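Cytochrome c, putative (PDB 1SP3) probably works as a respiratory oxidoreductase, a tetrathionate reductase that passes electrons through eight covalently bound c-type hemes. Local coordinates at residues A[203-208]-A[395-400]; A[169-174]-A[211-216]. All coordinates share one frame; numbering follows the deposited sequence.

In the fold
Along the chain the four segments come in the order 169-174, 203-208, 211-216, 395-400, so the two contacts interleave. Segments 203-208 and 211-216 share the loop between strand 191-192 and helix 221-226. Segment 395-400 runs off the end of strand 387-397 in the mixed sheet, and 169-174 lies in the loop before helix 181-184. The centres of interaction 1 and interaction 2 are about 14 Å apart, and the contacts pack directly on each other, with M172 CE against H400 CD2. Interaction 1 supplies one axial ligand of heme 6, interaction 2 both axial ligands of heme 5, so these loops bring two neighbouring centres of the eight-heme chain together, consistent with electron transfer.

Interaction 1. Residues A[203-208]-A[395-400]; sequences GIDHIG and WWRINH. With HEC (heme c), chain G.
D205 and R397 are joined by a salt bridge in which both terminal guanidinium nitrogens close on a single carboxylate oxygen. R397 NH2 lies 2.9 Å from D205 OD1, on the side of OD1 that faces the other oxygen, and NH1 reaches the same OD1 at 3.0 Å from nearly straight ahead; a weak third bond runs from NH2 to OD2. The two flat groups are almost coplanar, 6° apart, although both bonds to OD1 are bent, with N-H...O angles of about 140°. A bend at chi3 (57°) turns the arginine's end onto the aspartate, while its CB, CG and CD pass alongside propionate oxygen O2A of the heme. N399 ND2 sits 3.9 Å above one guanidinium face, near the rim. I204 adds its carbonyl O, 4.0 Å from R397 NH1 and bonded instead to N195. On the aspartate, OD2 has a further donor in Q233. A leucine in place of R397 would probably leave D205 OD1 without its counter-charge and the carboxylate freer to turn. Just beyond, H400 NE2 binds the heme iron at 2.1 Å, with H185 as the other axial ligand: this is the propionate edge of a bis-histidine c-type heme site, number 6.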
loop_
_atom_site.group_PDB
_atom_site.type_symbol
_atom_site.label_atom_id
_atom_site.label_comp_id
_atom_site.label_asym_id
_atom_site.label_seq_id
_atom_site.Cartn_x
_atom_site.Cartn_y
_atom_site.Cartn_z
ATOM N N GLY A 203 -13.673 15.144 -2.995
ATOM C CA GLY A 203 -14.267 13.822 -3.114
ATOM C C GLY A 203 -13.312 12.920 -2.333
ATOM O O GLY A 203 -12.189 12.711 -2.818
ATOM N N ILE A 204 -13.736 12.443 -1.134
ATOM C CA ILE A 204 -12.938 11.503 -0.278
ATOM C C ILE A 204 -12.554 10.274 -1.108
ATOM O O ILE A 204 -11.404 9.775 -1.062
ATOM C CB ILE A 204 -13.685 11.016 1.062
ATOM C CG1 ILE A 204 -14.031 12.168 2.055
ATOM C CG2 ILE A 204 -12.856 9.915 1.747
ATOM C CD1 ILE A 204 -14.653 11.679 3.426
ATOM N N ASP A 205 -13.541 9.802 -1.869
ATOM C CA ASP A 205 -13.360 8.686 -2.779
ATOM C C ASP A 205 -13.693 9.165 -4.167
ATOM O O ASP A 205 -14.856 9.436 -4.435
ATOM C CB ASP A 205 -14.289 7.536 -2.381
ATOM C CG ASP A 205 -13.873 6.849 -1.060
ATOM O OD1 ASP A 205 -12.739 7.079 -0.612
ATOM O OD2 ASP A 205 -14.613 6.087 -0.394
ATOM N N HIS A 206 -12.682 9.279 -5.038
ATOM C CA HIS A 206 -12.918 9.392 -6.472
ATOM C C HIS A 206 -13.740 8.245 -7.109
ATOM O O HIS A 206 -14.695 8.516 -7.828
ATOM C CB HIS A 206 -11.636 9.560 -7.278
ATOM C CG HIS A 206 -11.899 9.753 -8.743
ATOM N ND1 HIS A 206 -12.195 10.988 -9.287
ATOM C CD2 HIS A 206 -12.011 8.861 -9.761
ATOM C CE1 HIS A 206 -12.432 10.852 -10.585
ATOM N NE2 HIS A 206 -12.319 9.574 -10.900
ATOM N N ILE A 207 -13.359 6.989 -6.911
ATOM C CA ILE A 207 -14.256 5.886 -7.207
ATOM C C ILE A 207 -14.867 5.755 -5.872
ATOM O O ILE A 207 -14.153 5.833 -4.922
ATOM C CB ILE A 207 -13.504 4.553 -7.330
ATOM C CG1 ILE A 207 -12.253 4.680 -8.197
ATOM C CG2 ILE A 207 -14.503 3.302 -7.626
ATOM C CD1 ILE A 207 -11.286 3.602 -7.893
ATOM N N GLY A 208 -16.106 5.475 -5.659
ATOM C CA GLY A 208 -16.246 5.126 -4.225
ATOM C C GLY A 208 -17.232 4.014 -4.409
ATOM O O GLY A 208 -16.978 3.110 -5.162
ATOM N N TRP A 395 -1.577 3.252 9.480
ATOM C CA TRP A 395 -2.999 3.092 9.080
ATOM C C TRP A 395 -3.097 2.996 7.577
ATOM O O TRP A 395 -2.474 3.793 6.906
ATOM C CB TRP A 395 -3.844 4.266 9.560
ATOM C CG TRP A 395 -3.983 4.226 11.049
ATOM C CD1 TRP A 395 -2.964 4.350 11.963
ATOM C CD2 TRP A 395 -5.169 3.913 11.815
ATOM N NE1 TRP A 395 -3.440 4.171 13.234
ATOM C CE2 TRP A 395 -4.791 3.926 13.188
ATOM C CE3 TRP A 395 -6.518 3.685 11.478
ATOM C CZ2 TRP A 395 -5.678 3.641 14.230
ATOM C CZ3 TRP A 395 -7.449 3.492 12.501
ATOM C CH2 TRP A 395 -7.021 3.440 13.874
ATOM N N TRP A 396 -3.809 1.988 7.068
ATOM C CA TRP A 396 -4.093 1.889 5.640
ATOM C C TRP A 396 -5.557 1.620 5.521
ATOM O O TRP A 396 -6.083 0.780 6.262
ATOM C CB TRP A 396 -3.439 0.658 4.964
ATOM C CG TRP A 396 -2.004 0.744 4.759
ATOM C CD1 TRP A 396 -1.319 1.211 3.651
ATOM C CD2 TRP A 396 -1.038 0.362 5.699
ATOM N NE1 TRP A 396 0.040 1.105 3.868
ATOM C CE2 TRP A 396 0.234 0.606 5.129
ATOM C CE3 TRP A 396 -1.109 -0.128 6.992
ATOM C CZ2 TRP A 396 1.424 0.390 5.838
ATOM C CZ3 TRP A 396 0.021 -0.356 7.663
ATOM C CH2 TRP A 396 1.304 -0.120 7.079
ATOM N N ARG A 397 -6.166 2.241 4.516
ATOM C CA ARG A 397 -7.584 2.108 4.235
ATOM C C ARG A 397 -7.884 0.709 3.738
ATOM O O ARG A 397 -7.111 0.162 2.973
ATOM C CB ARG A 397 -7.982 3.066 3.119
ATOM C CG ARG A 397 -7.818 4.493 3.567
ATOM C CD ARG A 397 -8.425 5.463 2.663
ATOM N NE ARG A 397 -9.870 5.108 2.531
ATOM C CZ ARG A 397 -10.640 5.547 1.529
ATOM N NH1 ARG A 397 -10.124 6.331 0.581
ATOM N NH2 ARG A 397 -11.914 5.189 1.457
ATOM N N ILE A 398 -9.071 0.229 4.050
ATOM C CA ILE A 398 -9.535 -1.024 3.538
ATOM C C ILE A 398 -10.659 -0.714 2.541
ATOM O O ILE A 398 -11.664 -0.202 2.930
ATOM C CB ILE A 398 -10.088 -1.882 4.709
ATOM C CG1 ILE A 398 -8.949 -2.351 5.652
ATOM C CG2 ILE A 398 -10.774 -3.097 4.153
ATOM C CD1 ILE A 398 -7.928 -3.209 4.793
ATOM N N ASN A 399 -10.536 -1.155 1.283
ATOM C CA ASN A 399 -11.504 -0.874 0.251
ATOM C C ASN A 399 -11.979 -2.050 -0.572
ATOM O O ASN A 399 -12.967 -1.885 -1.318
ATOM C CB ASN A 399 -10.996 0.218 -0.731
ATOM C CG ASN A 399 -10.839 1.584 -0.045
ATOM O OD1 ASN A 399 -11.797 2.327 0.203
ATOM N ND2 ASN A 399 -9.604 1.904 0.244
ATOM N N HIS A 400 -11.280 -3.172 -0.502
ATOM C CA HIS A 400 -11.555 -4.365 -1.322
ATOM C C HIS A 400 -12.086 -5.516 -0.454
ATOM O O HIS A 400 -12.159 -5.336 0.747
ATOM C CB HIS A 400 -10.358 -4.736 -2.206
ATOM C CG HIS A 400 -9.787 -3.536 -2.891
ATOM N ND1 HIS A 400 -8.833 -2.723 -2.293
ATOM C CD2 HIS A 400 -10.131 -2.922 -4.050
ATOM C CE1 HIS A 400 -8.591 -1.682 -3.082
ATOM N NE2 HIS A 400 -9.353 -1.785 -4.157
HETATM FE FE HEC G . -9.137 -0.542 -5.792
HETATM C CHA HEC G . -8.426 2.027 -3.639
HETATM C CHB HEC G . -5.858 -1.157 -6.139
HETATM C CHC HEC G . -9.903 -3.349 -7.731
HETATM C CHD HEC G . -12.448 0.178 -5.605
HETATM N NA HEC G . -7.403 0.236 -4.992
HETATM C C1A HEC G . -7.352 1.327 -4.166
HETATM C C2A HEC G . -5.985 1.619 -3.904
HETATM C C3A HEC G . -5.263 0.732 -4.580
HETATM C C4A HEC G . -6.171 -0.170 -5.261
HETATM C CMA HEC G . -3.727 0.631 -4.601
HETATM C CAA HEC G . -5.502 2.744 -2.965
HETATM C CBA HEC G . -5.525 2.098 -1.545
HETATM C CGA HEC G . -4.846 3.109 -0.627
HETATM O O1A HEC G . -3.590 3.277 -0.784
HETATM O O2A HEC G . -5.531 3.764 0.242
HETATM N NB HEC G . -8.139 -1.931 -6.764
HETATM C C1B HEC G . -6.743 -1.992 -6.784
HETATM C C2B HEC G . -6.340 -3.171 -7.505
HETATM C C3B HEC G . -7.464 -3.789 -7.920
HETATM C C4B HEC G . -8.595 -3.022 -7.491
HETATM C CMB HEC G . -4.862 -3.614 -7.741
HETATM C CAB HEC G . -7.553 -5.143 -8.712
HETATM C CBB HEC G . -7.021 -6.278 -8.126
HETATM N NC HEC G . -10.845 -1.443 -6.532
HETATM C C1C HEC G . -10.909 -2.535 -7.354
HETATM C C2C HEC G . -12.256 -2.727 -7.718
HETATM C C3C HEC G . -12.965 -1.744 -7.112
HETATM C C4C HEC G . -12.073 -0.926 -6.379
HETATM C CMC HEC G . -12.674 -3.908 -8.675
HETATM C CAC HEC G . -14.510 -1.428 -7.222
HETATM C CBC HEC G . -15.431 -2.460 -7.116
HETATM N ND HEC G . -10.259 0.855 -4.814
HETATM C C1D HEC G . -11.640 0.992 -4.833
HETATM C C2D HEC G . -12.094 2.067 -3.974
HETATM C C3D HEC G . -10.875 2.658 -3.441
HETATM C C4D HEC G . -9.772 1.819 -3.947
HETATM C CMD HEC G . -13.574 2.599 -3.667
HETATM C CAD HEC G . -10.780 3.892 -2.473
HETATM C CBD HEC G . -10.186 4.986 -3.380
HETATM C CGD HEC G . -11.210 5.773 -4.171
HETATM O O1D HEC G . -10.797 6.687 -4.892
HETATM O O2D HEC G . -12.459 5.570 -4.008
#

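Interaction 2. Residues A[169-174]-A[211-216]. Unlike the reference sequence in segment 211-216: N211 (reference Gln). With HEC (heme c), chain H.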
loop_
_atom_site.group_PDB
_atom_site.type_symbol
_atom_site.label_atom_id
_atom_site.label_comp_id
_atom_site.label_asym_id
_atom_site.label_seq_id
_atom_site.Cartn_x
_atom_site.Cartn_y
_atom_site.Cartn_z
ATOM N N ASP A 169 -14.577 -11.575 -2.725
ATOM C CA ASP A 169 -14.881 -10.258 -3.223
ATOM C C ASP A 169 -16.035 -10.399 -4.192
ATOM O O ASP A 169 -15.883 -10.995 -5.262
ATOM C CB ASP A 169 -13.651 -9.632 -3.945
ATOM C CG ASP A 169 -13.851 -8.190 -4.293
ATOM O OD1 ASP A 169 -14.672 -7.923 -5.223
ATOM O OD2 ASP A 169 -13.247 -7.250 -3.696
ATOM N N VAL A 170 -17.144 -9.772 -3.879
ATOM C CA VAL A 170 -18.267 -9.805 -4.797
ATOM C C VAL A 170 -18.074 -9.122 -6.171
ATOM O O VAL A 170 -18.774 -9.487 -7.143
ATOM C CB VAL A 170 -19.569 -9.273 -4.139
ATOM C CG1 VAL A 170 -19.825 -10.011 -2.886
ATOM C CG2 VAL A 170 -19.516 -7.739 -3.860
ATOM N N HIS A 171 -17.218 -8.092 -6.253
ATOM C CA HIS A 171 -17.062 -7.346 -7.488
ATOM C C HIS A 171 -16.086 -8.054 -8.393
ATOM O O HIS A 171 -16.341 -8.169 -9.587
ATOM C CB HIS A 171 -16.598 -5.906 -7.163
ATOM C CG HIS A 171 -17.585 -5.154 -6.332
ATOM N ND1 HIS A 171 -17.399 -4.890 -4.990
ATOM C CD2 HIS A 171 -18.808 -4.666 -6.641
ATOM C CE1 HIS A 171 -18.427 -4.201 -4.524
ATOM N NE2 HIS A 171 -19.294 -4.035 -5.515
ATOM N N MET A 172 -14.997 -8.583 -7.823
ATOM C CA MET A 172 -13.987 -9.288 -8.617
ATOM C C MET A 172 -14.210 -10.814 -8.895
ATOM O O MET A 172 -13.558 -11.414 -9.770
ATOM C CB MET A 172 -12.595 -9.069 -7.977
ATOM C CG MET A 172 -12.178 -7.543 -8.162
ATOM S SD MET A 172 -10.533 -7.249 -7.471
ATOM C CE MET A 172 -10.953 -6.372 -5.955
ATOM N N ASP A 173 -15.059 -11.412 -8.083
ATOM C CA ASP A 173 -15.587 -12.787 -8.229
ATOM C C ASP A 173 -15.576 -13.298 -9.675
ATOM O O ASP A 173 -16.308 -12.804 -10.498
ATOM C CB ASP A 173 -17.004 -12.767 -7.748
ATOM C CG ASP A 173 -17.736 -14.087 -7.978
ATOM O OD1 ASP A 173 -17.119 -15.222 -8.216
ATOM O OD2 ASP A 173 -18.984 -14.032 -7.857
ATOM N N SER A 174 -14.636 -14.193 -9.983
ATOM C CA SER A 174 -14.395 -14.486 -11.383
ATOM C C SER A 174 -15.559 -15.285 -11.984
ATOM O O SER A 174 -15.754 -15.217 -13.173
ATOM C CB SER A 174 -13.074 -15.200 -11.579
ATOM O OG SER A 174 -12.941 -16.129 -10.566
ATOM N N ASN A 211 -21.121 5.761 -7.547
ATOM C CA ASN A 211 -21.424 5.906 -8.985
ATOM C C ASN A 211 -22.036 4.631 -9.540
ATOM O O ASN A 211 -22.611 4.706 -10.580
ATOM C CB ASN A 211 -20.213 6.274 -9.851
ATOM C CG ASN A 211 -19.460 7.468 -9.314
ATOM O OD1 ASN A 211 -20.022 8.581 -9.165
ATOM N ND2 ASN A 211 -18.179 7.233 -8.931
ATOM N N CYS A 212 -21.916 3.437 -8.875
ATOM C CA CYS A 212 -22.656 2.219 -9.267
ATOM C C CYS A 212 -23.761 1.836 -8.292
ATOM O O CYS A 212 -24.665 1.080 -8.627
ATOM C CB CYS A 212 -21.701 1.058 -9.413
ATOM S SG CYS A 212 -20.241 1.477 -10.359
ATOM N N HIS A 213 -23.723 2.342 -7.074
ATOM C CA HIS A 213 -24.864 2.119 -6.192
ATOM C C HIS A 213 -25.518 3.430 -5.794
ATOM O O HIS A 213 -24.868 4.459 -5.638
ATOM C CB HIS A 213 -24.451 1.332 -4.931
ATOM C CG HIS A 213 -23.813 0.009 -5.228
ATOM N ND1 HIS A 213 -24.556 -1.127 -5.525
ATOM C CD2 HIS A 213 -22.507 -0.372 -5.252
ATOM C CE1 HIS A 213 -23.727 -2.148 -5.714
ATOM N NE2 HIS A 213 -22.485 -1.727 -5.535
ATOM N N ASP A 214 -26.823 3.401 -5.629
ATOM C CA ASP A 214 -27.553 4.508 -5.034
ATOM C C ASP A 214 -27.002 4.875 -3.632
ATOM O O ASP A 214 -26.641 3.979 -2.878
ATOM C CB ASP A 214 -29.033 4.148 -4.898
ATOM C CG ASP A 214 -29.876 5.401 -4.600
ATOM O OD1 ASP A 214 -29.857 5.916 -3.429
ATOM O OD2 ASP A 214 -30.516 5.982 -5.499
ATOM N N SER A 215 -26.932 6.154 -3.275
ATOM C CA SER A 215 -26.425 6.442 -1.950
ATOM C C SER A 215 -27.367 5.962 -0.802
ATOM O O SER A 215 -26.972 5.893 0.363
ATOM C CB SER A 215 -26.099 7.909 -1.806
ATOM O OG SER A 215 -27.314 8.665 -1.714
ATOM N N ALA A 216 -28.591 5.576 -1.169
ATOM C CA ALA A 216 -29.557 5.007 -0.261
ATOM C C ALA A 216 -30.033 3.619 -0.811
ATOM O O ALA A 216 -31.198 3.439 -1.142
ATOM C CB ALA A 216 -30.710 6.034 -0.002
HETATM FE FE HEC H . -20.877 -2.941 -5.625
HETATM C CHA HEC H . -22.799 -5.738 -5.819
HETATM C CHB HEC H . -21.293 -2.860 -2.216
HETATM C CHC HEC H . -18.481 -0.531 -5.350
HETATM C CHD HEC H . -21.087 -2.435 -8.937
HETATM N NA HEC H . -21.830 -4.100 -4.277
HETATM C C1A HEC H . -22.579 -5.189 -4.570
HETATM C C2A HEC H . -23.129 -5.711 -3.370
HETATM C C3A HEC H . -22.725 -4.929 -2.368
HETATM C C4A HEC H . -21.922 -3.889 -2.926
HETATM C CMA HEC H . -23.046 -5.107 -0.863
HETATM C CAA HEC H . -24.056 -6.963 -3.352
HETATM C CBA HEC H . -23.253 -8.209 -3.079
HETATM C CGA HEC H . -24.202 -9.414 -3.001
HETATM O O1A HEC H . -24.636 -9.845 -4.088
HETATM O O2A HEC H . -24.474 -9.924 -1.874
HETATM N NB HEC H . -20.048 -1.852 -4.070
HETATM C C1B HEC H . -20.311 -2.062 -2.749
HETATM C C2B HEC H . -19.404 -1.258 -2.005
HETATM C C3B HEC H . -18.597 -0.629 -2.871
HETATM C C4B HEC H . -19.012 -0.997 -4.192
HETATM C CMB HEC H . -19.403 -1.135 -0.471
HETATM C CAB HEC H . -17.418 0.330 -2.550
HETATM C CBB HEC H . -16.312 -0.164 -1.950
HETATM N NC HEC H . -19.980 -1.651 -6.870
HETATM C C1C HEC H . -18.989 -0.762 -6.586
HETATM C C2C HEC H . -18.600 -0.108 -7.803
HETATM C C3C HEC H . -19.311 -0.682 -8.830
HETATM C C4C HEC H . -20.171 -1.666 -8.239
HETATM C CMC HEC H . -17.522 0.987 -7.850
HETATM C CAC HEC H . -19.344 -0.317 -10.364
HETATM C CBC HEC H . -18.230 0.067 -11.057
HETATM N ND HEC H . -21.804 -3.954 -7.171
HETATM C C1D HEC H . -21.734 -3.562 -8.498
HETATM C C2D HEC H . -22.473 -4.523 -9.318
HETATM C C3D HEC H . -22.993 -5.539 -8.304
HETATM C C4D HEC H . -22.535 -5.090 -7.002
HETATM C CMD HEC H . -22.664 -4.513 -10.855
HETATM C CAD HEC H . -23.860 -6.783 -8.497
HETATM C CBD HEC H . -25.252 -6.135 -8.477
HETATM C CGD HEC H . -26.257 -7.177 -8.908
HETATM O O1D HEC H . -27.259 -6.747 -9.570
HETATM O O2D HEC H . -26.037 -8.402 -8.593
#
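H171 and H213 meet only through the heme iron between them, and the backbones stay well apart: the nearest CA atoms across the segments, those of H171 and C212, are 11.2 Å from each other. H171 NE2 binds the iron at 1.9 Å and H213 NE2 binds it at 2.0 Å from the opposite face of the porphyrin. The N-Fe-N line is close to straight, about 174°, which puts the two NE2 atoms 3.9 Å apart, each in the plane of the other imidazole at its edge. The rings are nevertheless twisted about this shared axis, with their planes roughly 62° apart.

The proximal side is tied down twice. H213 is the ligand, and the residue before it, C212, holds the porphyrin covalently, its SG 2.0 Å from heme CAC; C209 makes the other covalent link, so these residues form the CxxCH heme-binding motif. On the other side, H171 leaves a short turn closed by D169, whose OD1 accepts from M172 N at 2.7 Å and more weakly from H171 N, an Asx motif. With CG of H171 anti to the carbonyl carbon (chi1 -62°), the imidazole extends from that turn to the iron. V170 CG2 lies 3.7 Å above the plane of the H171 ring, over its centre, and also touches propionate carbon CBA, and so probably helps limit rotation of the ring. The second D169 oxygen takes a bond from M401 N, next to H400.

With a histidine nitrogen on each axial side, the iron of heme 5 is six-coordinate and has no vacant axial position, which is consistent with a role in electron transfer rather than direct substrate binding.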